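PDB 4Q63: uncharacterized protein Lpg0364 from Legionella pneumophila subsp. pneumophila, which is of unknown function but has a PilZ-like beta-barrel domain, a family generally associated with binding the second messenger cyclic-di-GMP. Local coordinates for residues N35-E49 with Y65-F79. Numbering follows the deposited sequence.
With CD (cadmium ion), chain E; CD (cadmium ion), chain F; CD (cadmium ion), chain C.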
ATOM      1  N   ASN A  35       2.248  -7.251   3.190  1.00 32.13           N
ATOM      2  CA  ASN A  35       2.688  -7.961   1.984  1.00 34.82           C
ATOM      3  C   ASN A  35       2.060  -7.438   0.686  1.00 30.92           C
ATOM      4  O   ASN A  35       2.349  -7.943  -0.411  1.00 29.56           O
ATOM      5  CB  ASN A  35       2.383  -9.461   2.094  1.00 44.80           C
ATOM      6  CG  ASN A  35       3.251 -10.174   3.113  1.00 58.48           C
ATOM      7  OD1 ASN A  35       4.358  -9.743   3.420  1.00 63.47           O
ATOM      8  ND2 ASN A  35       2.746 -11.288   3.637  1.00 68.35           N
ATOM      9  N   GLY A  36       1.189  -6.449   0.798  1.00 31.74           N
ATOM     10  CA  GLY A  36       0.498  -5.971  -0.386  1.00 38.42           C
ATOM     11  C   GLY A  36      -0.645  -5.017  -0.102  1.00 36.62           C
ATOM     12  O   GLY A  36      -0.884  -4.650   1.046  1.00 34.72           O
ATOM     13  N   ALA A  37      -1.348  -4.636  -1.163  1.00 35.69           N
ATOM     14  CA  ALA A  37      -2.388  -3.620  -1.101  1.00 35.45           C
ATOM     15  C   ALA A  37      -3.402  -3.818  -2.228  1.00 37.42           C
ATOM     16  O   ALA A  37      -3.094  -4.426  -3.253  1.00 35.10           O
ATOM     17  CB  ALA A  37      -1.764  -2.236  -1.233  1.00 31.69           C
ATOM     18  N   VAL A  38      -4.589  -3.264  -2.026  1.00 37.01           N
ATOM     19  CA  VAL A  38      -5.602  -3.145  -3.070  1.00 35.66           C
ATOM     20  C   VAL A  38      -5.748  -1.672  -3.440  1.00 35.00           C
ATOM     21  O   VAL A  38      -6.033  -0.843  -2.578  1.00 36.04           O
ATOM     22  CB  VAL A  38      -6.918  -3.664  -2.549  1.00 38.26           C
ATOM     23  CG1 VAL A  38      -8.024  -3.601  -3.668  1.00 38.02           C
ATOM     24  CG2 VAL A  38      -6.717  -5.092  -2.030  1.00 42.39           C
ATOM     25  N   VAL A  39      -5.475  -1.345  -4.702  1.00 33.66           N
ATOM     26  CA  VAL A  39      -5.590   0.026  -5.195  1.00 36.71           C
ATOM     27  C   VAL A  39      -6.619   0.125  -6.340  1.00 44.11           C
ATOM     28  O   VAL A  39      -6.965  -0.883  -6.972  1.00 35.56           O
ATOM     29  CB  VAL A  39      -4.237   0.578  -5.671  1.00 38.32           C
ATOM     30  CG1 VAL A  39      -3.206   0.517  -4.526  1.00 36.29           C
ATOM     31  CG2 VAL A  39      -3.722  -0.197  -6.883  1.00 42.20           C
ATOM     32  N   VAL A  40      -7.101   1.335  -6.601  1.00 40.40           N
ATOM     33  CA  VAL A  40      -8.088   1.535  -7.655  1.00 41.98           C
ATOM     34  C   VAL A  40      -7.438   1.947  -8.971  1.00 45.06           C
ATOM     35  O   VAL A  40      -6.598   2.846  -9.002  1.00 48.34           O
ATOM     36  CB  VAL A  40      -9.105   2.594  -7.249  1.00 42.56           C
ATOM     37  CG1 VAL A  40     -10.302   2.611  -8.247  1.00 42.51           C
ATOM     38  CG2 VAL A  40      -9.583   2.320  -5.826  1.00 43.05           C
ATOM     39  N   LYS A  41      -7.844   1.295 -10.060  1.00 59.91           N
ATOM     40  CA  LYS A  41      -7.307   1.588 -11.386  1.00 62.33           C
ATOM     41  C   LYS A  41      -7.657   3.003 -11.854  1.00 66.80           C
ATOM     42  O   LYS A  41      -8.782   3.466 -11.667  1.00 64.25           O
ATOM     43  CB  LYS A  41      -7.817   0.549 -12.394  1.00 71.90           C
ATOM     44  CG  LYS A  41      -7.528   0.864 -13.855  1.00 79.21           C
ATOM     45  CD  LYS A  41      -8.083  -0.226 -14.762  1.00 83.29           C
ATOM     46  CE  LYS A  41      -7.603  -0.055 -16.195  1.00 88.86           C
ATOM     47  NZ  LYS A  41      -7.907  -1.249 -17.035  1.00 94.07           N
ATOM     48  N   GLN A  42      -6.691   3.686 -12.461  1.00 69.79           N
ATOM     49  CA  GLN A  42      -6.938   5.007 -13.045  1.00 79.19           C
ATOM     50  C   GLN A  42      -6.717   5.011 -14.556  1.00 84.28           C
ATOM     51  O   GLN A  42      -6.498   3.959 -15.160  1.00 80.59           O
ATOM     52  CB  GLN A  42      -6.057   6.062 -12.384  1.00 79.95           C
ATOM     53  CG  GLN A  42      -6.425   6.336 -10.947  0.83 78.15           C
ATOM     54  CD  GLN A  42      -5.276   6.927 -10.163  0.81 74.66           C
ATOM     55  OE1 GLN A  42      -4.108   6.741 -10.512  0.84 75.10           O
ATOM     56  NE2 GLN A  42      -5.599   7.641  -9.094  0.82 72.32           N
ATOM     57  N   LYS A  43      -6.780   6.198 -15.158  1.00 90.54           N
ATOM     58  CA  LYS A  43      -6.607   6.340 -16.601  1.00 98.58           C
ATOM     59  C   LYS A  43      -5.233   5.837 -17.018  1.00100.24           C
ATOM     60  O   LYS A  43      -5.109   4.993 -17.907  1.00102.96           O
ATOM     61  CB  LYS A  43      -6.772   7.798 -17.030  1.00102.68           C
ATOM     62  CG  LYS A  43      -6.937   7.978 -18.529  0.87107.88           C
ATOM     63  CD  LYS A  43      -6.679   9.414 -18.949  0.83111.90           C
ATOM     64  CE  LYS A  43      -7.588  10.381 -18.216  0.89112.64           C
ATOM     65  NZ  LYS A  43      -7.328  11.790 -18.624  0.95118.25           N
ATOM     66  N   THR A  44      -4.204   6.362 -16.363  0.76100.39           N
ATOM     67  CA  THR A  44      -2.841   5.907 -16.586  0.76100.44           C
ATOM     68  C   THR A  44      -2.706   4.472 -16.096  0.76 93.82           C
ATOM     69  O   THR A  44      -2.787   4.213 -14.897  0.76 86.88           O
ATOM     70  CB  THR A  44      -1.825   6.781 -15.825  0.76100.00           C
ATOM     71  OG1 THR A  44      -2.283   8.139 -15.792  0.76104.74           O
ATOM     72  CG2 THR A  44      -0.457   6.720 -16.491  0.76101.12           C
ATOM     73  N   ASP A  45      -2.521   3.541 -17.028  0.81 96.69           N
ATOM     74  CA  ASP A  45      -2.254   2.151 -16.676  0.81 92.48           C
ATOM     75  C   ASP A  45      -0.916   2.067 -15.948  0.81 85.54           C
ATOM     76  O   ASP A  45       0.136   2.258 -16.556  0.81 87.28           O
ATOM     77  CB  ASP A  45      -2.238   1.269 -17.930  0.81 96.60           C
ATOM     78  CG  ASP A  45      -3.596   0.659 -18.238  0.81100.81           C
ATOM     79  OD1 ASP A  45      -4.194   0.039 -17.331  0.81 97.21           O
ATOM     80  OD2 ASP A  45      -4.067   0.800 -19.387  0.81107.46           O
ATOM     81  N   ILE A  46      -0.963   1.790 -14.647  1.00 77.41           N
ATOM     82  CA  ILE A  46       0.238   1.752 -13.816  1.00 69.71           C
ATOM     83  C   ILE A  46       1.188   0.616 -14.206  1.00 67.45           C
ATOM     84  O   ILE A  46       0.747  -0.432 -14.677  1.00 68.88           O
ATOM     85  CB  ILE A  46      -0.121   1.637 -12.320  1.00 64.13           C
ATOM     86  CG1 ILE A  46      -0.620   0.234 -11.984  1.00 58.02           C
ATOM     87  CG2 ILE A  46      -1.170   2.673 -11.949  1.00 69.51           C
ATOM     88  CD1 ILE A  46      -0.614  -0.059 -10.500  1.00 52.22           C
ATOM     89  N   PRO A  47       2.503   0.824 -14.015  1.00 60.31           N
ATOM     90  CA  PRO A  47       3.489  -0.202 -14.367  1.00 49.43           C
ATOM     91  C   PRO A  47       3.230  -1.516 -13.645  1.00 40.15           C
ATOM     92  O   PRO A  47       2.818  -1.502 -12.485  1.00 36.38           O
ATOM     93  CB  PRO A  47       4.807   0.402 -13.867  1.00 50.06           C
ATOM     94  CG  PRO A  47       4.580   1.865 -13.895  1.00 56.49           C
ATOM     95  CD  PRO A  47       3.146   2.047 -13.500  1.00 57.90           C
ATOM     96  N   LYS A  48       3.466  -2.633 -14.328  1.00 40.37           N
ATOM     97  CA  LYS A  48       3.314  -3.950 -13.720  1.00 36.49           C
ATOM     98  C   LYS A  48       4.249  -4.145 -12.530  1.00 35.58           C
ATOM     99  O   LYS A  48       3.935  -4.891 -11.620  1.00 31.73           O
ATOM    100  CB  LYS A  48       3.515  -5.058 -14.759  1.00 38.80           C
ATOM    101  CG  LYS A  48       2.358  -5.160 -15.723  0.55 52.26           C
ATOM    102  CD  LYS A  48       1.060  -5.335 -14.949  0.71 54.19           C
ATOM    103  CE  LYS A  48       0.991  -6.709 -14.303  0.47 51.89           C
ATOM    104  NZ  LYS A  48       0.797  -7.785 -15.308  0.51 59.77           N
ATOM    105  N   GLU A  49       5.375  -3.439 -12.532  1.00 33.26           N
ATOM    106  CA  GLU A  49       6.374  -3.548 -11.466  1.00 30.06           C
ATOM    107  C   GLU A  49       6.902  -2.152 -11.271  1.00 27.11           C
ATOM    108  O   GLU A  49       7.093  -1.421 -12.243  1.00 29.62           O
ATOM    109  CB  GLU A  49       7.551  -4.441 -11.903  1.00 35.20           C
ATOM    110  CG  GLU A  49       7.324  -5.926 -11.824  0.71 42.57           C
ATOM    111  CD  GLU A  49       8.285  -6.710 -12.702  0.03 44.69           C
ATOM    112  OE1 GLU A  49       8.123  -7.943 -12.789  0.39 49.08           O
ATOM    113  OE2 GLU A  49       9.201  -6.104 -13.305  0.77 42.86           O
ATOM    114  N   TYR A  65       6.870  -2.958  -5.602  1.00 31.19           N
ATOM    115  CA  TYR A  65       5.625  -3.713  -5.736  1.00 22.51           C
ATOM    116  C   TYR A  65       5.548  -4.377  -7.107  1.00 24.44           C
ATOM    117  O   TYR A  65       6.227  -3.971  -8.060  1.00 24.57           O
ATOM    118  CB  TYR A  65       4.396  -2.790  -5.608  1.00 24.11           C
ATOM    119  CG  TYR A  65       4.190  -1.964  -6.850  1.00 28.66           C
ATOM    120  CD1 TYR A  65       4.793  -0.725  -6.982  1.00 27.13           C
ATOM    121  CD2 TYR A  65       3.405  -2.433  -7.911  1.00 27.88           C
ATOM    122  CE1 TYR A  65       4.620   0.014  -8.121  1.00 30.11           C
ATOM    123  CE2 TYR A  65       3.258  -1.716  -9.060  1.00 26.58           C
ATOM    124  CZ  TYR A  65       3.861  -0.490  -9.165  1.00 31.13           C
ATOM    125  OH  TYR A  65       3.710   0.254 -10.313  1.00 33.64           O
ATOM    126  N   GLU A  66       4.650  -5.346  -7.231  1.00 26.68           N
ATOM    127  CA  GLU A  66       4.249  -5.780  -8.552  1.00 25.22           C
ATOM    128  C   GLU A  66       2.735  -6.025  -8.529  1.00 25.81           C
ATOM    129  O   GLU A  66       2.179  -6.402  -7.492  1.00 26.32           O
ATOM    130  CB  GLU A  66       4.973  -7.073  -8.894  1.00 28.37           C
ATOM    131  CG  GLU A  66       4.656  -8.150  -7.881  1.00 31.85           C
ATOM    132  CD  GLU A  66       5.412  -9.419  -8.107  1.00 28.66           C
ATOM    133  OE1 GLU A  66       6.210  -9.470  -9.062  1.00 33.54           O
ATOM    134  OE2 GLU A  66       5.224 -10.351  -7.307  1.00 32.05           O
ATOM    135  N   VAL A  67       2.084  -5.797  -9.665  1.00 27.41           N
ATOM    136  CA  VAL A  67       0.661  -6.134  -9.831  1.00 28.34           C
ATOM    137  C   VAL A  67       0.522  -7.643  -9.984  1.00 28.30           C
ATOM    138  O   VAL A  67       1.190  -8.238 -10.843  1.00 30.66           O
ATOM    139  CB  VAL A  67       0.078  -5.426 -11.060  1.00 33.77           C
ATOM    140  CG1 VAL A  67      -1.374  -5.859 -11.315  1.00 38.92           C
ATOM    141  CG2 VAL A  67       0.194  -3.897 -10.908  1.00 30.56           C
ATOM    142  N   ILE A  68      -0.311  -8.274  -9.145  1.00 27.72           N
ATOM    143  CA  ILE A  68      -0.489  -9.743  -9.212  1.00 28.04           C
ATOM    144  C   ILE A  68      -1.890 -10.166  -9.586  1.00 31.35           C
ATOM    145  O   ILE A  68      -2.121 -11.334  -9.943  1.00 35.11           O
ATOM    146  CB  ILE A  68      -0.101 -10.474  -7.893  1.00 29.87           C
ATOM    147  CG1 ILE A  68      -1.034 -10.055  -6.741  1.00 35.68           C
ATOM    148  CG2 ILE A  68       1.364 -10.199  -7.578  1.00 28.80           C
ATOM    149  CD1 ILE A  68      -1.101 -11.029  -5.569  1.00 40.88           C
ATOM    150  N   ARG A  69      -2.834  -9.230  -9.527  1.00 29.90           N
ATOM    151  CA  ARG A  69      -4.213  -9.550  -9.922  1.00 36.81           C
ATOM    152  C   ARG A  69      -4.932  -8.249 -10.269  1.00 40.75           C
ATOM    153  O   ARG A  69      -4.761  -7.233  -9.590  1.00 38.14           O
ATOM    154  CB  ARG A  69      -4.936 -10.269  -8.763  1.00 36.94           C
ATOM    155  CG  ARG A  69      -6.387 -10.654  -9.013  1.00 46.46           C
ATOM    156  CD  ARG A  69      -6.993 -11.311  -7.758  1.00 51.79           C
ATOM    157  NE  ARG A  69      -6.066 -12.286  -7.209  1.00 57.01           N
ATOM    158  CZ  ARG A  69      -5.574 -12.261  -5.973  1.00 57.64           C
ATOM    159  NH1 ARG A  69      -5.971 -11.337  -5.109  1.00 57.67           N
ATOM    160  NH2 ARG A  69      -4.701 -13.185  -5.597  1.00 52.47           N
ATOM    161  N   ALA A  70      -5.702  -8.267 -11.344  1.00 35.27           N
ATOM    162  CA  ALA A  70      -6.565  -7.141 -11.665  1.00 46.30           C
ATOM    163  C   ALA A  70      -8.016  -7.604 -11.590  1.00 52.85           C
ATOM    164  O   ALA A  70      -8.419  -8.503 -12.323  1.00 57.47           O
ATOM    165  CB  ALA A  70      -6.251  -6.613 -13.046  1.00 54.61           C
ATOM    166  N   GLU A  71      -8.797  -6.996 -10.698  1.00 55.39           N
ATOM    167  CA  GLU A  71     -10.199  -7.381 -10.496  1.00 67.66           C
ATOM    168  C   GLU A  71     -11.134  -6.190 -10.697  1.00 68.13           C
ATOM    169  O   GLU A  71     -11.126  -5.246  -9.900  1.00 66.93           O
ATOM    170  CB  GLU A  71     -10.395  -8.008  -9.103  1.00 75.65           C
ATOM    171  CG  GLU A  71      -9.403  -7.515  -8.033  1.00 77.55           C
ATOM    172  CD  GLU A  71      -9.453  -8.325  -6.737  1.00 80.29           C
ATOM    173  OE1 GLU A  71      -9.309  -7.727  -5.647  1.00 77.17           O
ATOM    174  OE2 GLU A  71      -9.628  -9.562  -6.807  1.00 85.54           O
ATOM    175  N   ASP A  72     -11.950  -6.264 -11.749  1.00 74.50           N
ATOM    176  CA  ASP A  72     -12.727  -5.124 -12.248  1.00 73.53           C
ATOM    177  C   ASP A  72     -11.893  -3.838 -12.235  1.00 71.02           C
ATOM    178  O   ASP A  72     -10.931  -3.713 -12.998  1.00 71.68           O
ATOM    179  CB  ASP A  72     -14.045  -4.944 -11.486  1.00 73.07           C
ATOM    180  CG  ASP A  72     -15.059  -4.130 -12.273  1.00 81.32           C
ATOM    181  OD1 ASP A  72     -14.612  -3.278 -13.075  1.00 74.07           O
ATOM    182  OD2 ASP A  72     -16.293  -4.341 -12.111  1.00 84.13           O
ATOM    183  N   ASN A  73     -12.241  -2.901 -11.356  1.00 61.03           N
ATOM    184  CA  ASN A  73     -11.494  -1.644 -11.261  1.00 63.77           C
ATOM    185  C   ASN A  73     -10.429  -1.590 -10.155  1.00 61.96           C
ATOM    186  O   ASN A  73      -9.756  -0.573  -9.992  1.00 64.63           O
ATOM    187  CB  ASN A  73     -12.445  -0.440 -11.165  1.00 67.26           C
ATOM    188  CG  ASN A  73     -12.746   0.171 -12.528  1.00 73.12           C
ATOM    189  OD1 ASN A  73     -11.840   0.370 -13.344  1.00 72.19           O
ATOM    190  ND2 ASN A  73     -14.017   0.466 -12.782  1.00 72.45           N
ATOM    191  N   ASN A  74     -10.273  -2.688  -9.412  1.00 60.03           N
ATOM    192  CA  ASN A  74      -9.213  -2.794  -8.413  1.00 54.48           C
ATOM    193  C   ASN A  74      -8.014  -3.587  -8.916  1.00 50.82           C
ATOM    194  O   ASN A  74      -8.126  -4.493  -9.748  1.00 54.50           O
ATOM    195  CB  ASN A  74      -9.713  -3.415  -7.104  1.00 57.23           C
ATOM    196  CG  ASN A  74     -10.719  -2.537  -6.387  1.00 64.41           C
ATOM    197  OD1 ASN A  74     -10.772  -1.329  -6.606  1.00 66.44           O
ATOM    198  ND2 ASN A  74     -11.527  -3.145  -5.525  1.00 65.65           N
ATOM    199  N   ILE A  75      -6.866  -3.223  -8.387  1.00 39.99           N
ATOM    200  CA  ILE A  75      -5.608  -3.827  -8.748  1.00 42.59           C
ATOM    201  C   ILE A  75      -5.036  -4.339  -7.447  1.00 39.90           C
ATOM    202  O   ILE A  75      -5.022  -3.615  -6.448  1.00 43.14           O
ATOM    203  CB  ILE A  75      -4.696  -2.750  -9.369  1.00 48.87           C
ATOM    204  CG1 ILE A  75      -5.414  -2.097 -10.566  1.00 59.02           C
ATOM    205  CG2 ILE A  75      -3.388  -3.334  -9.802  1.00 48.01           C
ATOM    206  CD1 ILE A  75      -4.647  -0.951 -11.196  1.00 60.59           C
ATOM    207  N   VAL A  76      -4.586  -5.587  -7.426  1.00 32.36           N
ATOM    208  CA  VAL A  76      -3.914  -6.099  -6.223  1.00 28.65           C
ATOM    209  C   VAL A  76      -2.385  -6.036  -6.379  1.00 30.24           C
ATOM    210  O   VAL A  76      -1.830  -6.608  -7.322  1.00 30.96           O
ATOM    211  CB  VAL A  76      -4.343  -7.559  -5.917  1.00 37.01           C
ATOM    212  CG1 VAL A  76      -3.633  -8.084  -4.671  1.00 35.76           C
ATOM    213  CG2 VAL A  76      -5.864  -7.665  -5.777  1.00 41.10           C
ATOM    214  N   LEU A  77      -1.716  -5.348  -5.454  1.00 30.72           N
ATOM    215  CA  LEU A  77      -0.258  -5.238  -5.468  1.00 29.94           C
ATOM    216  C   LEU A  77       0.359  -6.179  -4.457  1.00 29.67           C
ATOM    217  O   LEU A  77      -0.200  -6.433  -3.395  1.00 31.20           O
ATOM    218  CB  LEU A  77       0.197  -3.813  -5.134  1.00 27.83           C
ATOM    219  CG  LEU A  77      -0.460  -2.654  -5.870  1.00 32.65           C
ATOM    220  CD1 LEU A  77       0.201  -1.331  -5.421  1.00 31.22           C
ATOM    221  CD2 LEU A  77      -0.379  -2.833  -7.396  1.00 30.99           C
ATOM    222  N   HIS A  78       1.511  -6.714  -4.813  1.00 27.72           N
ATOM    223  CA  HIS A  78       2.312  -7.542  -3.929  1.00 25.42           C
ATOM    224  C   HIS A  78       3.631  -6.790  -3.647  1.00 27.55           C
ATOM    225  O   HIS A  78       4.314  -6.407  -4.599  1.00 28.14           O
ATOM    226  CB  HIS A  78       2.619  -8.793  -4.702  1.00 27.30           C
ATOM    227  CG  HIS A  78       3.619  -9.692  -4.061  1.00 31.82           C
ATOM    228  ND1 HIS A  78       4.570 -10.373  -4.789  1.00 34.94           N
ATOM    229  CD2 HIS A  78       3.785 -10.060  -2.773  1.00 31.99           C
ATOM    230  CE1 HIS A  78       5.298 -11.107  -3.968  1.00 37.24           C
ATOM    231  NE2 HIS A  78       4.834 -10.937  -2.745  1.00 30.70           N
ATOM    232  N   PHE A  79       3.987  -6.582  -2.371  1.00 28.33           N
ATOM    233  CA  PHE A  79       5.264  -5.925  -2.022  1.00 28.00           C
ATOM    234  C   PHE A  79       6.342  -6.997  -1.968  1.00 30.10           C
ATOM    235  O   PHE A  79       6.267  -7.940  -1.186  1.00 32.38           O
ATOM    236  CB  PHE A  79       5.198  -5.202  -0.673  1.00 25.68           C
ATOM    237  CG  PHE A  79       4.125  -4.150  -0.595  1.00 29.41           C
ATOM    238  CD1 PHE A  79       3.912  -3.269  -1.644  1.00 34.10           C
ATOM    239  CD2 PHE A  79       3.318  -4.052   0.524  1.00 30.10           C
ATOM    240  CE1 PHE A  79       2.936  -2.309  -1.568  1.00 35.01           C
ATOM    241  CE2 PHE A  79       2.325  -3.083   0.607  1.00 28.75           C
ATOM    242  CZ  PHE A  79       2.131  -2.215  -0.432  1.00 32.66           C
TER
HETATM  243 CD    CD E 204     -16.712  -1.728 -13.269  0.50 38.40          CD
HETATM  244 CD    CD F 205      10.537  -8.575 -11.867  0.50 72.52          CD
HETATM  245 CD    CD C 202       5.996 -12.055  -9.043  0.75 31.99          CD
HETATM  246  O   HOH W   1     -15.804  -0.495 -11.168  1.00 49.96           O
HETATM  247  O   HOH W   2     -16.175   0.288 -14.783  1.00 55.18           O
HETATM  248  O   HOH W   3       6.598 -13.229  -7.059  1.00 33.27           O
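The CA of Gly-36 rests over one face of the Phe-79 ring, 3.4 Å above its plane and displaced toward the rim, in a CH-pi contact at the start of an antiparallel ladder. From there strand 36-40 runs against strand 74-79, with Ala-37 and Leu-77, then Val-39 and Ile-75, as hydrogen-bonded pairs; a nearly straight bond from Lys-41 N to Asn-73 O (2.7 Å, 173°) closes the ladder beside the type II' turn 71-74. On the buried face, Val-39 splits its branches: with CG1 anti to the carbonyl carbon (chi1 -57°) and meeting Leu-77 CD1, CG2 is left to pack on Ile-75 CB at 3.7 Å. Ile-46 CD1 reaches in from the loop among Val-67 CG2, Ile-75 CD1 and Leu-77 CD2. Farther on, the Tyr-65 hydroxyl donates to Pro-47 O (2.9 Å), and Val-67 N bonds Lys-48 O, starting a second ladder one residue out of register. On the other face, His-78 ND1 donates a hydrogen bond to Glu-66 OE2 (2.6 Å), on the anti side of the carboxylate, whose oxygens both bind cadmium. The ladders join strands of the curled antiparallel sheet of the PilZ-like barrel: strand 25-33 flanks 36-40, Leu-52 of strand 49-56 touches Tyr-65, Leu-77 and Phe-79, and helix 82-100 meets Phe-79.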